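Long-range contacts in GDP-perosamine synthase (Caulobacter crescentus, PDB 3BN1), which catalyses the PLP-dependent transfer of an amino group from L-glutamate to GDP-4-keto-6-deoxy-D-mannose, giving GDP-perosamine for the bacterial O-antigen: residues 297-301 and 369-373; 311-315 and 362-366; 272-277 and 290-295; 321-325 and 337-341; 302-306 and 344-348. All coordinates share one frame; numbering follows the deposited sequence.

Contact 1 (297-301 and 369-373); sequences GLSTT and DQVLV. With NA (sodium ion), chain F.
The C-terminal carboxylate of Val373 is received by the loop 297-301, chiefly by Ser299 and Thr300. OXT accepts two backbone bonds at once: Ser299 N reaches it over 2.8 Å, and Thr300 N over 2.9 Å in a nearly straight bond (172° at the hydrogen). The other oxygen, O of Val373, takes the Ser299 hydroxyl, with OG only 2.6 Å away and above the carboxylate plane; a weak bond from Ser299 N reaches the same atom. A chi1 of 69° sets this OG between its own backbone N and carbonyl carbon, from where it meets Val373 O.

Leu298 can be followed outward. Its CB rests 3.4 Å from Val373 OXT, and CG is a little farther from that oxygen. The branches then divide the work: CD2 lies near both OXT and the carbonyl O of Leu372, while CD1 meets Leu372 CD2 at 4.0 Å, two leucine ends crossing at a slant. Thr300 also turns CG2 to OXT, and its OG1 gives its proton to a water that in turn donates to Val371 O, just where helix 358-371 ends.

Leu298 O also binds the sodium ion at 2.5 Å, together with Glu296 O and three waters. The last residue of the chain is thus held by its main-chain charge more than by its side chain: two amide N-H groups and a hydroxyl spread over both oxygens should stabilise the negative carboxylate, and the nearby sodium ion may help electrostatically.

Contact 2 (311-315 and 362-366); sequences ALGIE and DRVIA
A Schellman motif closes helix 302-311, and the turn it makes at Gly313 packs against helix 358-371 through Arg363 and Ile314. Gly313 is the C-prime residue, with a positive phi of 77°; its amide bonds back to Asp310 O, and that of Ile314 to Leu309 O. Arg363 leaves its helix with CG anti to the backbone N (chi1 -173°) and stays extended as far as NE, a reach that brings the guanidinium alongside the turn. NH2 makes a weak hydrogen bond to Leu312 O, 3.3 Å away at the edge of the guanidinium. A water in the plane of that group makes a second, bridging link: it accepts from Arg363 NE at 2.7 Å and donates to Leu312 O at 3.0 Å. The stronger polar partner of Arg363 is Pro7 O, bound by NH1.

Ile314 sends CD1 to the backbone of the helix, 4.2 Å from Val364 CA, and its CG2 approaches Val364 CG2 more loosely. Leu312 lies along the next turns of helix 358-371, on Ala367, Gln370 and Val371. Val364 also touches Tyr263 of helix 249-266, and Gly313 in the turn and Glu315 after it both bond through their backbones to Ile9 of the N-terminal segment.

Contact 3 (272-277 and 290-295); sequences NRVTKP and YTVRLG
A chi1 of -171° turns the Tyr290 ring away from its own backbone N, and a chi2 of -83° rotates it to present a face to Pro277. The proline crosses it at about a right angle and makes a CH-pi contact, CG lying 3.8 Å from the ring centroid and 17° off the normal, while CD comes to 3.4 Å from CZ. Pro277 CB also presses on Thr291 O. The phenol OH bonds to Glu264, and the ring stacks with Tyr263.

Farther along, 274-275 forms the edge of a four-stranded antiparallel sheet, beside strand 290-294. Thr275 and Arg293 are the hydrogen-bonded pair: Thr275 N to Arg293 O is 2.7 Å, and the return bond, Arg293 N to Thr275 O, is 3.2 Å and falls on a carbonyl lone pair. Val274 and Leu294 form the neighbouring non-hydrogen-bonded pair, beyond which Gly295 N bonds to Arg273 O at 2.9 Å from well above the carbonyl plane. On the Val274 side of the sheet, Val274 CB packs 3.9 Å from Val292 CG1, and Val274 CG1 meets Leu294 CD2 at 4.3 Å. On the opposite side, Thr275 OG1 shares a water with Leu294 O, and Arg293 leads its guanidinium away to Asp346 and Pro109 O.

Contact 4 (321-325 and 337-341); sequences HPMHI and LKIAE
This is a buried contact between the loop that follows strand 317-318 and the first turn of helix 338-346, centred on a His-carboxylate hydrogen bond. His324 NE2 donates to Glu341 OE2 at 2.7 Å, close to straight (167°). The oxygen lies in the plane of the imidazole and accepts on its anti lone pair, while ring and carboxylate planes stand 34° apart. Glu341 is extended beyond CG, which carries its end across to the ring.

A chi1 of 73° turns the His324 ring back over its own backbone and toward Leu337. One face is covered by Leu337, the N-cap residue: CD1 sits over the ring centre, 3.5 Å from the centroid, in a CH-pi contact. Ile325 CG2 covers the opposite face, nearer the rim. Nearby, Pro322 CG rests 3.2 Å from Ala340 O and 4.2 Å from Ala340 CB.

Asp106 binds the amides of Ile339 and Ala340 with its two carboxylate oxygens, at the start of the same helix. ND1 of His324 is hydrogen-bonded to Ser85 OG. Both ring nitrogens therefore have partners and both faces carry aliphatic groups, which fixes the rotation of the imidazole, and the adjacent carboxylate would be expected to favour its protonated form.

Contact 5 (302-306 and 344-348); sequences RDQVI and GVDGL
Arg302, in the first turn of helix 302-311, carries the polar bonds, its NH2 donating twice to the backbone of 344-348, where helix 338-346 gives way to strand 347-350: to Gly344 O at 2.6 Å, and to Gly347 O at 2.9 Å. The two carbonyls receive it differently. Gly347 O is met in its own plane on a lone pair, whereas NH2 stands above the plane of the Gly344 carbonyl. The side chain gets there by folding: chi2 (-75°) and chi3 (-42°) both bend the chain, laying the guanidinium against the C-terminal end of helix 338-346 instead of running straight out.

One salt bridge holds the other side of the group. NE and NH1 of Arg302 grip Asp303 side-on, both ending on OD1, each at 2.8 Å and in the guanidinium plane. Over one face of the guanidinium sits Val345 O, at an angle too poor for a bond; the same oxygen lies 3.2 Å from Arg302 CB.

The apolar contacts fall on Leu348, in strand 347-350. CD1 is pressed tightly against Ile306 CG1 at 3.5 Å, the two side chains running antiparallel alongside one another, and CD2 meets Val305 CG1 at 3.9 Å. Pro318 of the adjoining strand touches both Arg302 and Ile306.

Gly344 O and Gly347 O flank the end of helix 338-346, where the dipole is negative; a cation placed there should be favourable, while Asp303 probably offsets its charge and holds the flat group in orientation.

How the contacts relate
Contacts 1, 3 and 5 form one cluster, their centres 10 to 12 Å apart. Contact 3 meets contact 1 through the salt bridge of Arg273 NH1 with Asp369 OD1 (2.8 Å), and contact 5 through that of Arg293 NE with Asp346 OD1 (2.7 Å); strands 290-294 and 347-350 are also sheet neighbours. Val305 of contact 5 packs on Thr300, Val371 and Leu372 of contact 1. Contact 2 shares helix 358-371 with contact 1, and contact 4 shares helix 338-346 with contact 5. The bound 2-oxoglutarate lies at a distance from these contacts: about 10 Å from the Thr291 side chain, about 12 Å from that of Ile306 and about 14 Å from that of Pro322.

Contact 1 (297-301 and 369-373)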
# COMPACT_ATOMS: atom_id res chain seq x y z
N GLY A 297 -36.45 20.78 -11.69
CA GLY A 297 -36.95 21.93 -12.42
C GLY A 297 -35.86 22.72 -13.06
O GLY A 297 -36.14 23.55 -13.90
N LEU A 298 -34.61 22.53 -12.63
CA LEU A 298 -33.54 23.35 -13.22
C LEU A 298 -33.40 23.13 -14.70
O LEU A 298 -33.86 22.10 -15.19
CB LEU A 298 -32.21 23.09 -12.50
CG LEU A 298 -32.33 23.48 -11.02
CD1 LEU A 298 -31.00 23.08 -10.44
CD2 LEU A 298 -32.48 24.95 -10.75
N SER A 299 -32.81 24.08 -15.43
CA SER A 299 -32.56 23.94 -16.89
C SER A 299 -31.08 23.51 -17.03
O SER A 299 -30.68 22.71 -17.88
CB SER A 299 -32.74 25.28 -17.65
OG SER A 299 -31.72 26.23 -17.31
N THR A 300 -30.26 24.03 -16.13
CA THR A 300 -28.85 23.67 -16.05
C THR A 300 -28.58 22.20 -15.71
O THR A 300 -29.45 21.50 -15.21
CB THR A 300 -28.12 24.59 -15.06
OG1 THR A 300 -26.71 24.55 -15.33
CG2 THR A 300 -28.43 24.27 -13.53
N THR A 301 -27.40 21.70 -16.06
CA THR A 301 -27.05 20.31 -15.70
C THR A 301 -26.11 20.24 -14.46
O THR A 301 -25.40 21.18 -14.14
CB THR A 301 -26.29 19.63 -16.85
OG1 THR A 301 -24.93 20.12 -16.87
CG2 THR A 301 -27.05 19.76 -18.19
N ASP A 369 -26.99 30.29 -5.69
CA ASP A 369 -28.10 31.13 -6.09
C ASP A 369 -27.88 31.62 -7.56
O ASP A 369 -28.79 31.61 -8.44
CB ASP A 369 -28.27 32.30 -5.12
CG ASP A 369 -29.32 33.29 -5.60
OD1 ASP A 369 -30.45 32.85 -5.93
OD2 ASP A 369 -29.00 34.49 -5.75
N GLN A 370 -26.64 32.02 -7.84
CA GLN A 370 -26.25 32.46 -9.18
C GLN A 370 -26.28 31.39 -10.28
O GLN A 370 -26.76 31.64 -11.35
CB GLN A 370 -24.87 33.11 -9.12
CG GLN A 370 -24.24 33.35 -10.48
CD GLN A 370 -23.21 34.45 -10.40
OE1 GLN A 370 -22.89 34.93 -9.30
NE2 GLN A 370 -22.69 34.88 -11.56
N VAL A 371 -25.74 30.20 -10.01
CA VAL A 371 -25.65 29.12 -10.99
C VAL A 371 -26.78 28.10 -11.14
O VAL A 371 -26.78 27.32 -12.08
CB VAL A 371 -24.26 28.40 -10.93
CG1 VAL A 371 -23.16 29.48 -10.84
CG2 VAL A 371 -24.16 27.41 -9.70
N LEU A 372 -27.72 28.06 -10.20
CA LEU A 372 -28.80 27.08 -10.30
C LEU A 372 -29.88 27.70 -11.15
O LEU A 372 -30.82 28.32 -10.63
CB LEU A 372 -29.37 26.72 -8.91
CG LEU A 372 -28.35 25.99 -8.01
CD1 LEU A 372 -28.88 25.52 -6.63
CD2 LEU A 372 -27.80 24.83 -8.85
N VAL A 373 -29.74 27.58 -12.47
CA VAL A 373 -30.71 28.17 -13.37
C VAL A 373 -31.39 27.10 -14.24
O VAL A 373 -32.23 27.45 -15.10
CB VAL A 373 -30.06 29.27 -14.23
CG1 VAL A 373 -29.50 30.34 -13.34
CG2 VAL A 373 -28.91 28.65 -15.03
OXT VAL A 373 -31.11 25.89 -14.08
NA NA F . -33.85 19.62 -15.12
O HOH W 1 -25.26 26.08 -13.87
O HOH W 2 -31.27 19.65 -16.27
O HOH W 3 -35.45 20.38 -16.88
O HOH W 4 -32.61 19.26 -12.78

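Contact 2 (311-315 and 362-366)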
# COMPACT_ATOMS: atom_id res chain seq x y z
N ALA A 311 -15.52 28.29 -11.70
CA ALA A 311 -15.19 29.60 -12.29
C ALA A 311 -15.39 30.66 -11.20
O ALA A 311 -14.72 31.67 -11.18
CB ALA A 311 -16.12 29.90 -13.49
N LEU A 312 -16.30 30.39 -10.27
CA LEU A 312 -16.56 31.30 -9.15
C LEU A 312 -15.62 30.98 -8.01
O LEU A 312 -15.79 31.55 -6.95
CB LEU A 312 -18.03 31.29 -8.69
CG LEU A 312 -18.98 32.01 -9.67
CD1 LEU A 312 -20.45 31.53 -9.70
CD2 LEU A 312 -18.86 33.56 -9.54
N GLY A 313 -14.63 30.10 -8.23
CA GLY A 313 -13.67 29.77 -7.17
C GLY A 313 -14.10 28.84 -6.06
O GLY A 313 -13.51 28.83 -4.95
N ILE A 314 -15.08 28.01 -6.39
CA ILE A 314 -15.66 27.04 -5.47
C ILE A 314 -15.59 25.62 -5.97
O ILE A 314 -16.16 25.26 -7.03
CB ILE A 314 -17.11 27.38 -5.12
CG1 ILE A 314 -17.11 28.57 -4.16
CG2 ILE A 314 -17.81 26.23 -4.42
CD1 ILE A 314 -18.12 29.53 -4.56
N GLU A 315 -14.92 24.80 -5.18
CA GLU A 315 -14.82 23.37 -5.49
C GLU A 315 -16.08 22.59 -5.09
O GLU A 315 -16.64 22.81 -4.02
CB GLU A 315 -13.64 22.76 -4.76
CG GLU A 315 -13.37 21.36 -5.29
CD GLU A 315 -12.11 20.73 -4.79
OE1 GLU A 315 -11.57 21.22 -3.76
OE2 GLU A 315 -11.68 19.74 -5.44
N ASP A 362 -21.53 31.36 3.29
CA ASP A 362 -22.37 32.34 2.64
C ASP A 362 -22.08 32.42 1.11
O ASP A 362 -22.97 32.50 0.24
CB ASP A 362 -22.06 33.70 3.28
CG ASP A 362 -22.78 33.90 4.59
OD1 ASP A 362 -23.80 33.21 4.81
OD2 ASP A 362 -22.35 34.75 5.41
N ARG A 363 -20.79 32.41 0.81
CA ARG A 363 -20.24 32.50 -0.55
C ARG A 363 -20.69 31.34 -1.41
O ARG A 363 -21.16 31.52 -2.53
CB ARG A 363 -18.72 32.50 -0.43
CG ARG A 363 -18.06 32.77 -1.75
CD ARG A 363 -16.58 33.19 -1.61
NE ARG A 363 -15.87 32.93 -2.86
CZ ARG A 363 -14.62 32.48 -2.97
NH1 ARG A 363 -13.87 32.26 -1.89
NH2 ARG A 363 -14.11 32.32 -4.18
N VAL A 364 -20.62 30.13 -0.88
CA VAL A 364 -21.07 28.97 -1.64
C VAL A 364 -22.56 29.13 -1.96
O VAL A 364 -23.07 28.87 -3.04
CB VAL A 364 -20.91 27.74 -0.70
CG1 VAL A 364 -21.50 26.45 -1.31
CG2 VAL A 364 -19.47 27.51 -0.47
N ILE A 365 -23.33 29.54 -0.95
CA ILE A 365 -24.74 29.64 -1.24
C ILE A 365 -25.09 30.73 -2.26
O ILE A 365 -26.03 30.57 -3.04
CB ILE A 365 -25.53 29.86 0.04
CG1 ILE A 365 -25.65 28.48 0.73
CG2 ILE A 365 -26.93 30.49 -0.32
CD1 ILE A 365 -25.66 28.56 2.21
N ALA A 366 -24.37 31.84 -2.22
CA ALA A 366 -24.64 32.92 -3.12
C ALA A 366 -24.31 32.46 -4.54
O ALA A 366 -25.06 32.77 -5.48
CB ALA A 366 -23.80 34.12 -2.75
O HOH W 5 -17.34 33.32 -5.12

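Contact 3 (272-277 and 290-295)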
# COMPACT_ATOMS: atom_id res chain seq x y z
N ASN A 272 -36.63 25.60 -3.76
CA ASN A 272 -36.72 24.24 -4.28
C ASN A 272 -35.61 23.88 -5.28
O ASN A 272 -35.63 22.78 -5.87
CB ASN A 272 -38.13 23.94 -4.84
CG ASN A 272 -38.33 24.49 -6.26
OD1 ASN A 272 -37.52 25.29 -6.75
ND2 ASN A 272 -39.42 24.08 -6.91
N ARG A 273 -34.65 24.79 -5.46
CA ARG A 273 -33.60 24.50 -6.42
C ARG A 273 -32.59 23.41 -6.11
O ARG A 273 -31.90 22.86 -7.01
CB ARG A 273 -32.99 25.76 -6.91
CG ARG A 273 -34.04 26.57 -7.69
CD ARG A 273 -33.39 27.88 -8.21
NE ARG A 273 -33.05 28.82 -7.14
CZ ARG A 273 -32.10 29.76 -7.18
NH1 ARG A 273 -31.95 30.53 -6.10
NH2 ARG A 273 -31.31 29.94 -8.24
N VAL A 274 -32.55 23.07 -4.83
CA VAL A 274 -31.81 21.92 -4.34
C VAL A 274 -32.67 21.13 -3.39
O VAL A 274 -33.60 21.66 -2.79
CB VAL A 274 -30.61 22.33 -3.51
CG1 VAL A 274 -29.62 22.99 -4.40
CG2 VAL A 274 -31.09 23.25 -2.35
N THR A 275 -32.28 19.88 -3.15
CA THR A 275 -32.95 19.06 -2.17
C THR A 275 -31.88 18.75 -1.14
O THR A 275 -30.85 18.13 -1.45
CB THR A 275 -33.37 17.73 -2.74
OG1 THR A 275 -34.49 17.96 -3.59
CG2 THR A 275 -33.78 16.86 -1.59
N LYS A 276 -32.09 19.25 0.07
CA LYS A 276 -31.05 19.07 1.11
C LYS A 276 -30.87 17.60 1.53
O LYS A 276 -31.84 16.85 1.50
CB LYS A 276 -31.41 19.88 2.36
CG LYS A 276 -32.65 19.29 3.04
CD LYS A 276 -33.05 20.14 4.25
CE LYS A 276 -33.31 21.60 3.86
NZ LYS A 276 -32.13 22.43 3.41
N PRO A 277 -29.66 17.22 1.97
CA PRO A 277 -29.45 15.85 2.36
C PRO A 277 -30.40 15.38 3.47
O PRO A 277 -30.47 15.99 4.52
CB PRO A 277 -28.01 15.84 2.87
CG PRO A 277 -27.72 17.22 3.38
CD PRO A 277 -28.50 18.07 2.33
N TYR A 290 -21.48 17.47 2.51
CA TYR A 290 -22.87 17.96 2.46
C TYR A 290 -23.39 17.82 1.02
O TYR A 290 -22.87 18.47 0.10
CB TYR A 290 -22.94 19.39 3.00
CG TYR A 290 -24.33 19.88 3.18
CD1 TYR A 290 -25.06 20.42 2.07
CD2 TYR A 290 -24.94 19.82 4.45
CE1 TYR A 290 -26.37 20.91 2.25
CE2 TYR A 290 -26.25 20.33 4.63
CZ TYR A 290 -26.96 20.83 3.54
OH TYR A 290 -28.24 21.28 3.79
N THR A 291 -24.30 16.85 0.81
CA THR A 291 -24.73 16.44 -0.53
C THR A 291 -26.18 16.81 -0.86
O THR A 291 -27.10 16.37 -0.18
CB THR A 291 -24.44 14.88 -0.75
OG1 THR A 291 -23.05 14.57 -0.50
CG2 THR A 291 -24.80 14.37 -2.16
N VAL A 292 -26.39 17.63 -1.89
CA VAL A 292 -27.75 17.97 -2.31
C VAL A 292 -28.01 17.26 -3.64
O VAL A 292 -27.07 16.78 -4.30
CB VAL A 292 -27.96 19.48 -2.63
CG1 VAL A 292 -27.89 20.40 -1.42
CG2 VAL A 292 -27.06 20.00 -3.72
N ARG A 293 -29.29 17.22 -4.05
CA ARG A 293 -29.67 16.70 -5.36
C ARG A 293 -30.36 17.91 -5.94
O ARG A 293 -31.18 18.61 -5.29
CB ARG A 293 -30.57 15.45 -5.36
CG ARG A 293 -29.91 14.32 -4.57
CD ARG A 293 -30.77 13.06 -4.48
NE ARG A 293 -31.16 12.63 -5.81
CZ ARG A 293 -32.00 11.64 -6.10
NH1 ARG A 293 -32.54 10.91 -5.14
NH2 ARG A 293 -32.31 11.39 -7.38
N LEU A 294 -29.88 18.23 -7.13
CA LEU A 294 -30.38 19.37 -7.84
C LEU A 294 -31.84 19.15 -8.12
O LEU A 294 -32.31 18.02 -8.35
CB LEU A 294 -29.60 19.58 -9.14
CG LEU A 294 -28.13 19.90 -8.88
CD1 LEU A 294 -27.71 20.76 -10.03
CD2 LEU A 294 -27.83 20.58 -7.53
N GLY A 295 -32.53 20.29 -8.15
CA GLY A 295 -33.96 20.34 -8.40
C GLY A 295 -34.20 19.90 -9.83
O GLY A 295 -33.44 20.23 -10.75
O HOH W 6 -29.89 15.41 -1.04
O HOH W 7 -33.93 16.92 -6.07

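Contact 4 (321-325 and 337-341)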
# COMPACT_ATOMS: atom_id res chain seq x y z
N HIS A 321 -20.10 8.11 -9.68
CA HIS A 321 -20.81 7.51 -10.81
C HIS A 321 -21.11 6.11 -10.41
O HIS A 321 -20.20 5.43 -9.93
CB HIS A 321 -19.94 7.43 -12.10
CG HIS A 321 -19.47 8.75 -12.59
ND1 HIS A 321 -20.26 9.89 -12.52
CD2 HIS A 321 -18.28 9.15 -13.09
CE1 HIS A 321 -19.57 10.92 -12.97
NE2 HIS A 321 -18.37 10.50 -13.34
N PRO A 322 -22.33 5.64 -10.68
CA PRO A 322 -22.66 4.27 -10.34
C PRO A 322 -21.65 3.33 -11.06
O PRO A 322 -21.29 3.55 -12.22
CB PRO A 322 -24.07 4.12 -10.91
CG PRO A 322 -24.70 5.47 -10.75
CD PRO A 322 -23.54 6.42 -11.06
N MET A 323 -21.26 2.26 -10.39
CA MET A 323 -20.27 1.35 -10.99
C MET A 323 -20.69 0.86 -12.36
O MET A 323 -19.89 0.67 -13.26
CB MET A 323 -20.24 0.03 -10.19
CG MET A 323 -19.81 0.23 -8.74
SD MET A 323 -18.09 0.76 -8.52
CE MET A 323 -18.27 2.67 -8.94
N HIS A 324 -21.95 0.45 -12.41
CA HIS A 324 -22.45 -0.21 -13.61
C HIS A 324 -22.43 0.71 -14.82
O HIS A 324 -22.79 0.31 -15.92
CB HIS A 324 -23.86 -0.91 -13.33
CG HIS A 324 -25.01 0.05 -13.20
ND1 HIS A 324 -25.12 0.91 -12.13
CD2 HIS A 324 -26.03 0.37 -14.04
CE1 HIS A 324 -26.17 1.69 -12.30
NE2 HIS A 324 -26.74 1.39 -13.46
N ILE A 325 -22.10 1.99 -14.62
CA ILE A 325 -22.13 2.85 -15.79
C ILE A 325 -20.71 3.13 -16.20
O ILE A 325 -20.49 3.86 -17.14
CB ILE A 325 -22.92 4.18 -15.70
CG1 ILE A 325 -22.19 5.18 -14.80
CG2 ILE A 325 -24.28 3.98 -15.12
CD1 ILE A 325 -22.78 6.66 -14.85
N LEU A 337 -31.25 -0.74 -10.83
CA LEU A 337 -30.24 0.20 -10.28
C LEU A 337 -30.63 1.66 -10.61
O LEU A 337 -29.81 2.59 -10.66
CB LEU A 337 -28.82 -0.10 -10.78
CG LEU A 337 -28.36 -1.51 -10.37
CD1 LEU A 337 -27.14 -1.85 -11.18
CD2 LEU A 337 -28.14 -1.70 -8.79
N LYS A 338 -31.93 1.85 -10.78
CA LYS A 338 -32.43 3.15 -11.18
C LYS A 338 -32.20 4.28 -10.18
O LYS A 338 -32.00 5.41 -10.60
CB LYS A 338 -33.89 3.01 -11.66
CG LYS A 338 -33.99 2.12 -12.93
CD LYS A 338 -35.42 1.66 -13.34
CE LYS A 338 -35.97 2.38 -14.59
NZ LYS A 338 -34.91 3.05 -15.40
N ILE A 339 -32.26 4.00 -8.88
CA ILE A 339 -32.07 5.09 -7.91
C ILE A 339 -30.63 5.53 -7.98
O ILE A 339 -30.36 6.73 -8.07
CB ILE A 339 -32.45 4.78 -6.44
CG1 ILE A 339 -33.90 4.31 -6.27
CG2 ILE A 339 -32.30 6.07 -5.63
CD1 ILE A 339 -34.92 5.26 -6.94
N ALA A 340 -29.70 4.58 -8.02
CA ALA A 340 -28.27 4.93 -8.09
C ALA A 340 -27.99 5.82 -9.35
O ALA A 340 -27.23 6.80 -9.30
CB ALA A 340 -27.43 3.62 -8.18
N GLU A 341 -28.60 5.48 -10.48
CA GLU A 341 -28.41 6.27 -11.71
C GLU A 341 -28.91 7.69 -11.55
O GLU A 341 -28.20 8.64 -11.95
CB GLU A 341 -29.16 5.62 -12.87
CG GLU A 341 -28.49 4.33 -13.37
CD GLU A 341 -29.44 3.48 -14.19
OE1 GLU A 341 -30.51 3.98 -14.62
OE2 GLU A 341 -29.15 2.29 -14.31

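Contact 5 (302-306 and 344-348)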
# COMPACT_ATOMS: atom_id res chain seq x y z
N ARG A 302 -26.06 19.11 -13.77
CA ARG A 302 -25.15 19.02 -12.60
C ARG A 302 -23.68 19.28 -13.00
O ARG A 302 -22.90 19.97 -12.29
CB ARG A 302 -25.42 17.66 -11.90
CG ARG A 302 -24.84 17.42 -10.52
CD ARG A 302 -23.32 17.13 -10.45
NE ARG A 302 -22.84 16.22 -11.50
CZ ARG A 302 -23.08 14.92 -11.54
NH1 ARG A 302 -22.57 14.21 -12.54
NH2 ARG A 302 -23.72 14.31 -10.54
N ASP A 303 -23.23 18.73 -14.14
CA ASP A 303 -21.85 18.98 -14.49
C ASP A 303 -21.56 20.44 -14.78
O ASP A 303 -20.48 20.95 -14.47
CB ASP A 303 -21.35 18.06 -15.62
CG ASP A 303 -21.37 16.60 -15.20
OD1 ASP A 303 -21.52 16.32 -14.00
OD2 ASP A 303 -21.27 15.72 -16.07
N GLN A 304 -22.58 21.11 -15.34
CA GLN A 304 -22.42 22.54 -15.66
C GLN A 304 -22.32 23.39 -14.36
O GLN A 304 -21.53 24.29 -14.28
CB GLN A 304 -23.57 23.03 -16.53
CG GLN A 304 -23.30 24.41 -17.13
CD GLN A 304 -21.98 24.44 -17.95
OE1 GLN A 304 -21.82 23.65 -18.85
NE2 GLN A 304 -21.05 25.34 -17.60
N VAL A 305 -23.14 23.11 -13.35
CA VAL A 305 -23.09 23.79 -12.06
C VAL A 305 -21.71 23.64 -11.45
O VAL A 305 -21.16 24.61 -10.97
CB VAL A 305 -24.10 23.09 -11.07
CG1 VAL A 305 -23.82 23.50 -9.60
CG2 VAL A 305 -25.55 23.38 -11.51
N ILE A 306 -21.11 22.44 -11.55
CA ILE A 306 -19.77 22.23 -10.98
C ILE A 306 -18.82 23.15 -11.73
O ILE A 306 -17.99 23.86 -11.15
CB ILE A 306 -19.28 20.75 -11.10
CG1 ILE A 306 -19.94 19.84 -10.05
CG2 ILE A 306 -17.80 20.68 -10.81
CD1 ILE A 306 -20.02 18.34 -10.45
N GLY A 344 -26.66 9.66 -9.24
CA GLY A 344 -25.44 9.99 -9.96
C GLY A 344 -25.63 11.17 -10.89
O GLY A 344 -24.70 11.94 -11.15
N VAL A 345 -26.81 11.25 -11.49
CA VAL A 345 -27.14 12.34 -12.40
C VAL A 345 -27.28 13.70 -11.70
O VAL A 345 -26.67 14.71 -12.09
CB VAL A 345 -28.47 12.01 -13.09
CG1 VAL A 345 -29.07 13.25 -13.78
CG2 VAL A 345 -28.24 10.89 -14.07
N ASP A 346 -28.06 13.73 -10.63
CA ASP A 346 -28.36 14.99 -9.98
C ASP A 346 -27.59 15.33 -8.67
O ASP A 346 -27.76 16.41 -8.11
CB ASP A 346 -29.91 15.15 -9.87
CG ASP A 346 -30.53 14.29 -8.76
OD1 ASP A 346 -29.80 13.82 -7.88
OD2 ASP A 346 -31.78 14.09 -8.76
N GLY A 347 -26.75 14.41 -8.20
CA GLY A 347 -26.06 14.54 -6.93
C GLY A 347 -24.89 15.48 -6.93
O GLY A 347 -24.07 15.41 -7.83
N LEU A 348 -24.81 16.37 -5.94
CA LEU A 348 -23.68 17.30 -5.88
C LEU A 348 -23.09 17.39 -4.49
O LEU A 348 -23.77 17.78 -3.57
CB LEU A 348 -24.14 18.72 -6.26
CG LEU A 348 -23.05 19.83 -6.18
CD1 LEU A 348 -21.95 19.55 -7.25
CD2 LEU A 348 -23.70 21.24 -6.40